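Serine-threonine phosphatase 2C (Toxoplasma gondii, PDB 2I44) binds calcium ions and probably acts as a metal-dependent protein serine/threonine phosphatase of the PP2C family. Local coordinates at residues Tyr135-Thr139 against Gln223-Tyr229. Residues are numbered along the deposited sequence.
Sequences YASST and QPMQLQY
Run the extended segment 223-229 alongside 135-139, the two roughly parallel, their end-to-end directions 20° apart. CA atoms pair Y135 with M225 at 6.4 Å, S137 with L227 at 8.7 Å and T139 with Y229 at 8.2 Å, so side chains do most of the bridging. Y135 is not extended (phi/psi -125/-2), but S137 and S138 are, as strand. In 223-229 the backbone stays extended except at Q228 (-101/13), after which Y229, extended again, points its CA-to-CB bond toward 135-139.

Y135 takes chi1 m with chi2 -81°, laying its ring over M225, a selenomethionine. The M225 CB sits 3.8 Å from the Y135 ring centroid, a CH-pi contact, and 3.4 Å from Y135 CG; chi1 and chi2, both m, carry its SE end away. The Y135 OH reaches P224 CB at 3.8 Å. S137, also m, folds its OG back to Y135 O (2.8 Å, a hydrogen bond) and rests that same OG against L227 CD1 at 3.6 Å; L227 is m,t. Y229, p, presents one ring face to T139, also p, whose CG2 lies 3.8 Å from the Y229 centroid in a second CH-pi contact. T139 OG1 hydrogen-bonds with S158 OG and the backbone N of D60, a calcium ligand.

Thus the segment leading to strand 233-234 packs beside the start of strand 137-146, near the PP2C metal site. No hydrogen bond crosses: the fit rests on van der Waals and CH-pi contacts.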
loop_
_atom_site.group_PDB
_atom_site.type_symbol
_atom_site.label_atom_id
_atom_site.label_comp_id
_atom_site.label_asym_id
_atom_site.label_seq_id
_atom_site.Cartn_x
_atom_site.Cartn_y
_atom_site.Cartn_z
ATOM N N TYR A 135 16.743 6.707 -8.036
ATOM C CA TYR A 135 16.282 6.216 -6.750
ATOM C C TYR A 135 14.814 6.440 -6.423
ATOM O O TYR A 135 14.348 6.019 -5.366
ATOM C CB TYR A 135 17.166 6.808 -5.646
ATOM C CG TYR A 135 18.608 6.350 -5.723
ATOM C CD1 TYR A 135 18.994 5.109 -5.212
ATOM C CD2 TYR A 135 19.580 7.141 -6.341
ATOM C CE1 TYR A 135 20.314 4.661 -5.311
ATOM C CE2 TYR A 135 20.906 6.705 -6.450
ATOM C CZ TYR A 135 21.266 5.464 -5.933
ATOM O OH TYR A 135 22.567 5.026 -6.033
ATOM N N ALA A 136 14.085 7.103 -7.311
ATOM C CA ALA A 136 12.666 7.338 -7.063
ATOM C C ALA A 136 12.022 5.998 -6.710
ATOM O O ALA A 136 12.084 5.044 -7.490
ATOM C CB ALA A 136 11.995 7.945 -8.298
ATOM N N SER A 137 11.420 5.937 -5.525
ATOM C CA SER A 137 10.781 4.723 -5.034
ATOM C C SER A 137 9.429 5.014 -4.388
ATOM O O SER A 137 9.038 6.173 -4.221
ATOM C CB SER A 137 11.671 4.044 -3.985
ATOM O OG SER A 137 12.974 3.794 -4.472
ATOM N N SER A 138 8.723 3.949 -4.015
ATOM C CA SER A 138 7.430 4.085 -3.362
ATOM C C SER A 138 7.025 2.799 -2.644
ATOM O O SER A 138 7.316 1.685 -3.103
ATOM C CB SER A 138 6.346 4.454 -4.391
ATOM O OG SER A 138 5.063 4.583 -3.786
ATOM N N THR A 139 6.374 2.951 -1.499
ATOM C CA THR A 139 5.882 1.793 -0.777
ATOM C C THR A 139 4.545 1.521 -1.445
ATOM O O THR A 139 4.112 2.259 -2.340
ATOM C CB THR A 139 5.537 2.100 0.674
ATOM O OG1 THR A 139 4.433 3.011 0.687
ATOM C CG2 THR A 139 6.719 2.701 1.417
ATOM N N GLN A 223 25.128 11.895 -5.369
ATOM C CA GLN A 223 24.199 11.742 -4.263
ATOM C C GLN A 223 23.457 10.406 -4.246
ATOM O O GLN A 223 22.260 10.351 -4.519
ATOM C CB GLN A 223 23.190 12.892 -4.284
ATOM C CG GLN A 223 23.812 14.243 -3.990
ATOM C CD GLN A 223 22.963 15.388 -4.492
ATOM O OE1 GLN A 223 22.676 15.478 -5.689
ATOM N NE2 GLN A 223 22.553 16.272 -3.585
ATOM N N PRO A 224 24.166 9.310 -3.928
ATOM C CA PRO A 224 23.530 7.990 -3.880
ATOM C C PRO A 224 22.477 8.014 -2.768
ATOM O O PRO A 224 22.665 8.687 -1.751
ATOM C CB PRO A 224 24.701 7.055 -3.566
ATOM C CG PRO A 224 25.592 7.919 -2.726
ATOM C CD PRO A 224 25.570 9.229 -3.488
HETATM N N MSE A 225 21.375 7.299 -2.960
HETATM C CA MSE A 225 20.317 7.300 -1.957
HETATM C C MSE A 225 20.134 5.983 -1.219
HETATM O O MSE A 225 20.574 4.926 -1.678
HETATM C CB MSE A 225 18.992 7.717 -2.598
HETATM C CG MSE A 225 19.004 9.118 -3.207
HETATM SE SE MSE A 225 19.154 10.527 -1.860
HETATM C CE MSE A 225 20.973 11.066 -2.171
ATOM N N GLN A 226 19.465 6.080 -0.072
ATOM C CA GLN A 226 19.178 4.952 0.808
ATOM C C GLN A 226 17.694 4.933 1.164
ATOM O O GLN A 226 17.007 5.939 1.048
ATOM C CB GLN A 226 19.972 5.085 2.103
ATOM C CG GLN A 226 21.473 5.070 1.936
ATOM C CD GLN A 226 22.189 5.667 3.136
ATOM O OE1 GLN A 226 22.090 6.874 3.399
ATOM N NE2 GLN A 226 22.912 4.828 3.871
ATOM N N LEU A 227 17.209 3.782 1.609
ATOM C CA LEU A 227 15.811 3.643 1.993
ATOM C C LEU A 227 15.734 2.932 3.331
ATOM O O LEU A 227 16.631 2.169 3.694
ATOM C CB LEU A 227 15.043 2.840 0.939
ATOM C CG LEU A 227 15.024 3.417 -0.477
ATOM C CD1 LEU A 227 14.233 2.497 -1.392
ATOM C CD2 LEU A 227 14.395 4.808 -0.449
ATOM N N GLN A 228 14.665 3.184 4.074
ATOM C CA GLN A 228 14.503 2.536 5.362
ATOM C C GLN A 228 13.527 1.364 5.317
ATOM O O GLN A 228 13.089 0.866 6.345
ATOM C CB GLN A 228 14.116 3.568 6.421
ATOM C CG GLN A 228 15.297 4.454 6.775
ATOM C CD GLN A 228 14.946 5.574 7.730
ATOM O OE1 GLN A 228 14.053 6.379 7.463
ATOM N NE2 GLN A 228 15.657 5.636 8.851
ATOM N N TYR A 229 13.183 0.940 4.105
ATOM C CA TYR A 229 12.341 -0.232 3.908
ATOM C C TYR A 229 13.024 -1.055 2.812
ATOM O O TYR A 229 13.662 -0.500 1.909
ATOM C CB TYR A 229 10.889 0.138 3.563
ATOM C CG TYR A 229 10.683 1.219 2.536
ATOM C CD1 TYR A 229 10.537 0.907 1.187
ATOM C CD2 TYR A 229 10.586 2.556 2.917
ATOM C CE1 TYR A 229 10.293 1.905 0.241
ATOM C CE2 TYR A 229 10.345 3.556 1.980
ATOM C CZ TYR A 229 10.199 3.221 0.646
ATOM O OH TYR A 229 9.947 4.193 -0.288
#